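Local coordinates for SidF, inhibitor of growth family, member 3 (Legionella pneumophila subsp. pneumophila, PDB 4FYE), which probably removes a phosphate group from membrane phosphoinositides, acting as a phosphoinositide phosphatase of this bacterial pathogen, at residues 683-697 / 720-732. The protein carries 1 engineered substitution. Numbering follows the deposited sequence.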
loop_
_atom_site.group_PDB
_atom_site.type_symbol
_atom_site.label_atom_id
_atom_site.label_comp_id
_atom_site.label_asym_id
_atom_site.label_seq_id
_atom_site.Cartn_x
_atom_site.Cartn_y
_atom_site.Cartn_z
ATOM N N ARG A 683 0.712 23.230 8.475
ATOM C CA ARG A 683 -0.659 23.501 8.107
ATOM C C ARG A 683 -0.697 24.069 6.668
ATOM O O ARG A 683 -0.311 25.225 6.446
ATOM C CB ARG A 683 -1.312 24.513 9.135
ATOM C CG ARG A 683 -1.483 23.999 10.591
ATOM C CD ARG A 683 -2.269 22.656 10.709
ATOM N NE ARG A 683 -1.557 21.432 10.244
ATOM C CZ ARG A 683 -2.191 20.296 9.840
ATOM N NH1 ARG A 683 -3.542 20.215 9.804
ATOM N NH2 ARG A 683 -1.506 19.207 9.452
ATOM N N ARG A 684 -1.193 23.291 5.703
ATOM C CA ARG A 684 -1.200 23.790 4.307
ATOM C C ARG A 684 -2.151 24.949 4.168
ATOM O O ARG A 684 -3.208 24.970 4.814
ATOM C CB ARG A 684 -1.521 22.682 3.288
ATOM C CG ARG A 684 -0.306 21.896 2.858
ATOM C CD ARG A 684 -0.338 20.407 3.248
ATOM N NE ARG A 684 0.240 20.127 4.551
ATOM C CZ ARG A 684 1.041 19.096 4.890
ATOM N NH1 ARG A 684 1.463 18.188 4.039
ATOM N NH2 ARG A 684 1.466 19.017 6.156
ATOM N N THR A 685 -1.778 25.939 3.359
ATOM C CA THR A 685 -2.595 27.166 3.225
ATOM C C THR A 685 -3.130 27.408 1.833
ATOM O O THR A 685 -3.985 28.246 1.713
ATOM C CB THR A 685 -1.833 28.431 3.648
ATOM O OG1 THR A 685 -0.636 28.513 2.873
ATOM C CG2 THR A 685 -1.440 28.372 5.123
ATOM N N HIS A 686 -2.656 26.710 0.792
ATOM C CA HIS A 686 -3.305 26.782 -0.548
ATOM C C HIS A 686 -3.184 28.147 -1.210
ATOM O O HIS A 686 -3.941 28.480 -2.119
ATOM C CB HIS A 686 -4.790 26.350 -0.479
ATOM C CG HIS A 686 -5.021 25.180 0.447
ATOM N ND1 HIS A 686 -5.494 25.324 1.712
ATOM C CD2 HIS A 686 -4.762 23.816 0.279
ATOM C CE1 HIS A 686 -5.568 24.113 2.294
ATOM N NE2 HIS A 686 -5.094 23.200 1.422
ATOM N N GLY A 687 -2.218 28.919 -0.750
ATOM C CA GLY A 687 -2.023 30.317 -1.136
ATOM C C GLY A 687 -1.234 30.470 -2.424
ATOM O O GLY A 687 -0.827 29.479 -3.042
ATOM N N LYS A 688 -1.023 31.700 -2.864
ATOM C CA LYS A 688 -0.181 31.844 -4.029
ATOM C C LYS A 688 1.285 31.716 -3.606
ATOM O O LYS A 688 2.129 31.379 -4.413
ATOM C CB LYS A 688 -0.452 33.128 -4.767
ATOM C CG LYS A 688 -0.370 34.395 -3.955
ATOM C CD LYS A 688 -0.948 35.464 -4.858
ATOM C CE LYS A 688 -0.199 36.764 -4.668
ATOM N NZ LYS A 688 -0.672 37.655 -5.758
ATOM N N GLU A 689 1.564 31.909 -2.325
ATOM C CA GLU A 689 2.910 31.725 -1.797
ATOM C C GLU A 689 2.805 30.650 -0.721
ATOM O O GLU A 689 1.985 30.788 0.184
ATOM C CB GLU A 689 3.391 33.049 -1.195
ATOM C CG GLU A 689 4.872 33.283 -1.378
ATOM C CD GLU A 689 5.271 33.487 -2.839
ATOM O OE1 GLU A 689 6.174 32.736 -3.287
ATOM O OE2 GLU A 689 4.697 34.383 -3.530
ATOM N N VAL A 690 3.566 29.560 -0.826
ATOM C CA VAL A 690 3.428 28.450 0.152
ATOM C C VAL A 690 4.790 27.988 0.599
ATOM O O VAL A 690 5.742 28.122 -0.142
ATOM C CB VAL A 690 2.701 27.206 -0.424
ATOM C CG1 VAL A 690 1.227 27.471 -0.688
ATOM C CG2 VAL A 690 3.421 26.611 -1.648
ATOM N N SER A 691 4.872 27.382 1.773
ATOM C CA SER A 691 6.156 26.875 2.294
ATOM C C SER A 691 6.773 25.733 1.425
ATOM O O SER A 691 6.132 25.151 0.525
ATOM C CB SER A 691 5.920 26.358 3.699
ATOM O OG SER A 691 5.173 25.141 3.589
ATOM N N ASN A 692 7.998 25.362 1.730
ATOM C CA ASN A 692 8.622 24.224 1.069
ATOM C C ASN A 692 7.915 22.904 1.256
ATOM O O ASN A 692 7.763 22.147 0.284
ATOM C CB ASN A 692 10.040 24.111 1.534
ATOM C CG ASN A 692 10.891 25.154 0.899
ATOM O OD1 ASN A 692 11.925 25.509 1.422
ATOM N ND2 ASN A 692 10.472 25.628 -0.259
ATOM N N VAL A 693 7.440 22.637 2.474
ATOM C CA VAL A 693 6.642 21.420 2.701
ATOM C C VAL A 693 5.436 21.315 1.791
ATOM O O VAL A 693 5.196 20.252 1.209
ATOM C CB VAL A 693 6.232 21.212 4.162
ATOM C CG1 VAL A 693 7.375 20.542 4.887
ATOM C CG2 VAL A 693 6.026 22.532 4.827
ATOM N N GLU A 694 4.739 22.435 1.607
ATOM C CA GLU A 694 3.465 22.437 0.848
ATOM C C GLU A 694 3.777 22.252 -0.615
ATOM O O GLU A 694 3.011 21.623 -1.366
ATOM C CB GLU A 694 2.654 23.726 1.085
ATOM C CG GLU A 694 1.428 23.828 0.256
ATOM C CD GLU A 694 0.321 24.617 0.929
ATOM O OE1 GLU A 694 0.632 25.237 2.000
ATOM O OE2 GLU A 694 -0.832 24.624 0.370
ATOM N N GLN A 695 4.938 22.757 -0.987
ATOM C CA GLN A 695 5.390 22.637 -2.358
ATOM C C GLN A 695 5.673 21.144 -2.665
ATOM O O GLN A 695 5.327 20.639 -3.750
ATOM C CB GLN A 695 6.617 23.546 -2.608
ATOM C CG GLN A 695 6.908 23.657 -4.094
ATOM C CD GLN A 695 8.360 24.010 -4.474
ATOM O OE1 GLN A 695 8.849 23.530 -5.514
ATOM N NE2 GLN A 695 9.048 24.855 -3.656
ATOM N N LEU A 696 6.284 20.445 -1.706
ATOM C CA LEU A 696 6.450 18.999 -1.856
ATOM C C LEU A 696 5.079 18.358 -1.903
ATOM O O LEU A 696 4.802 17.492 -2.741
ATOM C CB LEU A 696 7.234 18.409 -0.681
ATOM C CG LEU A 696 8.168 17.206 -0.926
ATOM C CD1 LEU A 696 8.430 16.382 0.320
ATOM C CD2 LEU A 696 7.869 16.271 -2.078
ATOM N N ASP A 697 4.212 18.751 -0.977
ATOM C CA ASP A 697 2.955 18.067 -0.873
ATOM C C ASP A 697 2.246 18.177 -2.254
ATOM O O ASP A 697 1.608 17.263 -2.663
ATOM C CB ASP A 697 2.132 18.642 0.305
ATOM C CG ASP A 697 1.046 17.670 0.825
ATOM O OD1 ASP A 697 1.203 16.417 0.708
ATOM O OD2 ASP A 697 0.043 18.161 1.399
ATOM N N GLU A 720 -12.638 11.883 1.062
ATOM C CA GLU A 720 -13.177 13.175 1.493
ATOM C C GLU A 720 -12.299 13.797 2.523
ATOM O O GLU A 720 -12.233 13.322 3.664
ATOM C CB GLU A 720 -14.546 13.018 2.051
ATOM C CG GLU A 720 -15.544 12.705 0.966
ATOM C CD GLU A 720 -16.886 12.289 1.537
ATOM O OE1 GLU A 720 -17.346 11.180 1.164
ATOM O OE2 GLU A 720 -17.452 13.055 2.368
ATOM N N ILE A 721 -11.622 14.877 2.139
ATOM C CA ILE A 721 -10.727 15.523 3.065
ATOM C C ILE A 721 -11.530 15.957 4.310
ATOM O O ILE A 721 -12.639 16.449 4.161
ATOM C CB ILE A 721 -9.952 16.670 2.398
ATOM C CG1 ILE A 721 -8.999 16.080 1.330
ATOM C CG2 ILE A 721 -9.158 17.425 3.435
ATOM C CD1 ILE A 721 -8.528 17.088 0.262
ATOM N N GLN A 722 -10.976 15.724 5.511
ATOM C CA GLN A 722 -11.659 15.999 6.767
ATOM C C GLN A 722 -11.251 17.311 7.330
ATOM O O GLN A 722 -12.068 17.978 7.913
ATOM C CB GLN A 722 -11.352 14.940 7.831
ATOM C CG GLN A 722 -12.039 13.601 7.534
ATOM C CD GLN A 722 -13.523 13.729 7.304
ATOM O OE1 GLN A 722 -13.983 13.614 6.180
ATOM N NE2 GLN A 722 -14.278 13.975 8.362
ATOM N N ASP A 723 -9.958 17.624 7.237
ATOM C CA ASP A 723 -9.429 18.929 7.578
ATOM C C ASP A 723 -8.471 19.486 6.457
ATOM O O ASP A 723 -7.419 18.873 6.138
ATOM C CB ASP A 723 -8.729 18.837 8.926
ATOM C CG ASP A 723 -8.053 20.126 9.301
ATOM O OD1 ASP A 723 -7.959 21.019 8.410
ATOM O OD2 ASP A 723 -7.575 20.249 10.450
ATOM N N LYS A 724 -8.838 20.633 5.862
ATOM C CA LYS A 724 -8.314 20.993 4.526
ATOM C C LYS A 724 -6.806 21.351 4.672
ATOM O O LYS A 724 -6.019 21.254 3.751
ATOM C CB LYS A 724 -9.096 22.130 3.869
ATOM C CG LYS A 724 -8.974 23.405 4.666
ATOM C CD LYS A 724 -9.577 24.606 3.956
ATOM C CE LYS A 724 -9.104 25.871 4.695
ATOM N NZ LYS A 724 -9.626 27.191 4.244
ATOM N N ALA A 725 -6.398 21.694 5.880
ATOM C CA ALA A 725 -5.030 22.061 6.107
ATOM C C ALA A 725 -4.058 20.868 6.084
ATOM O O ALA A 725 -2.829 21.079 6.028
ATOM C CB ALA A 725 -4.972 22.815 7.409
ATOM N N ASN A 726 -4.617 19.642 6.097
ATOM C CA ASN A 726 -3.857 18.382 5.896
ATOM C C ASN A 726 -3.319 18.091 4.513
ATOM O O ASN A 726 -2.429 17.232 4.415
ATOM C CB ASN A 726 -4.642 17.149 6.344
ATOM C CG ASN A 726 -4.815 17.089 7.864
ATOM O OD1 ASN A 726 -4.011 17.661 8.585
ATOM N ND2 ASN A 726 -5.868 16.385 8.349
ATOM N N PHE A 727 -3.824 18.777 3.460
ATOM C CA PHE A 727 -3.395 18.477 2.109
ATOM C C PHE A 727 -3.259 19.722 1.227
ATOM O O PHE A 727 -4.070 20.656 1.293
ATOM C CB PHE A 727 -4.383 17.482 1.494
ATOM C CG PHE A 727 -4.369 16.130 2.166
ATOM C CD1 PHE A 727 -3.434 15.185 1.827
ATOM C CD2 PHE A 727 -5.326 15.806 3.138
ATOM C CE1 PHE A 727 -3.428 13.942 2.467
ATOM C CE2 PHE A 727 -5.344 14.573 3.746
ATOM C CZ PHE A 727 -4.366 13.646 3.427
ATOM N N ALA A 728 -2.225 19.727 0.403
ATOM C CA ALA A 728 -1.989 20.772 -0.579
ATOM C C ALA A 728 -3.160 20.880 -1.547
ATOM O O ALA A 728 -3.568 21.978 -1.938
ATOM C CB ALA A 728 -0.725 20.485 -1.336
ATOM N N ASP A 729 -3.757 19.758 -1.909
ATOM C CA ASP A 729 -4.775 19.787 -2.972
ATOM C C ASP A 729 -6.231 19.887 -2.391
ATOM O O ASP A 729 -6.477 19.730 -1.210
ATOM C CB ASP A 729 -4.675 18.559 -3.839
ATOM C CG ASP A 729 -5.238 17.354 -3.142
ATOM O OD1 ASP A 729 -4.547 16.898 -2.208
ATOM O OD2 ASP A 729 -6.399 16.926 -3.427
ATOM N N ASN A 730 -7.202 20.138 -3.245
ATOM C CA ASN A 730 -8.503 20.456 -2.775
ATOM C C ASN A 730 -9.530 19.316 -3.094
ATOM O O ASN A 730 -10.732 19.558 -3.052
ATOM C CB ASN A 730 -8.911 21.732 -3.453
ATOM C CG ASN A 730 -9.020 21.617 -5.021
ATOM O OD1 ASN A 730 -8.975 20.544 -5.600
ATOM N ND2 ASN A 730 -9.221 22.753 -5.686
ATOM N N GLY A 731 -9.035 18.126 -3.467
ATOM C CA GLY A 731 -9.836 16.921 -3.674
ATOM C C GLY A 731 -10.513 16.822 -5.031
ATOM O O GLY A 731 -11.222 15.862 -5.283
ATOM N N LEU A 732 -10.323 17.779 -5.943
ATOM C CA LEU A 732 -11.060 17.716 -7.223
ATOM C C LEU A 732 -10.876 16.457 -8.088
ATOM O O LEU A 732 -11.739 16.141 -8.953
ATOM C CB LEU A 732 -10.823 18.973 -8.069
ATOM C CG LEU A 732 -11.625 20.179 -7.560
ATOM C CD1 LEU A 732 -11.369 21.380 -8.471
ATOM C CD2 LEU A 732 -13.108 19.828 -7.516
HETATM O O HOH W 1 -1.339 23.823 -2.080
#
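Ala-728, His-686 and Ala-725 lie at the heart of this contact, where the 3-10 turn 724-726 and the residues after it settle into the loop that leads to the helix beginning at Asn-692. The methyl of Ala-728 rests on that helix, with its CB 3.8 Å from CB of Asp-697, while its backbone N donates to Asp-697 OD2 (2.9 Å). Arg-684 NH1 makes a salt bridge to the same Asp-697 OD2 (3.0 Å), and the two donors approach from opposite faces of the carboxylate. The aliphatic part of Arg-684 runs past the 727-728 peptide, and bends at chi2 and chi3 turn the guanidinium back to Asp-697; Arg-684 NH2 donates hydrogen bonds to the carbonyls of Phe-679 and His-682.

His-686 presents its ring edge to a set of backbone carbonyls. Its CB bond does not point at segment 720-732, but with CG anti to the carbonyl carbon (chi1 -39°) the imidazole swings that way, and NE2 of His-686 donates to Phe-727 O at 2.7 Å, close to the ring plane. The main-chain N of Thr-685 donates to Glu-694 OE1 and that of His-686 to Glu-694 OE2, each on the syn side, which probably helps to hold the turn that carries the imidazole. A water joins Glu-694 OE2 to Ala-728 O.

Ala-725 accepts from Arg-684 N through its O (2.8 Å) and sets this oxygen over the centre of the Arg-683 guanidinium. Arg-683 NH1 (2.9 Å) and NH2 (3.1 Å) both donate hydrogen bonds, end-on, to Asn-726 OD1, the amide plane standing 72° from that of the guanidinium; Arg-683 NE and NH2 also donate hydrogen bonds to the carbonyls of Asp-681 and Leu-680 respectively.

The contact thus ties the loop 683-686 and the body of helix 692-699 to the connection between helices 701-712 and 733-741. Helix 652-668 flanks it, with Lys-659 bonding Asn-726 O and, together with Arg-655, making cation-pi contacts with Phe-727.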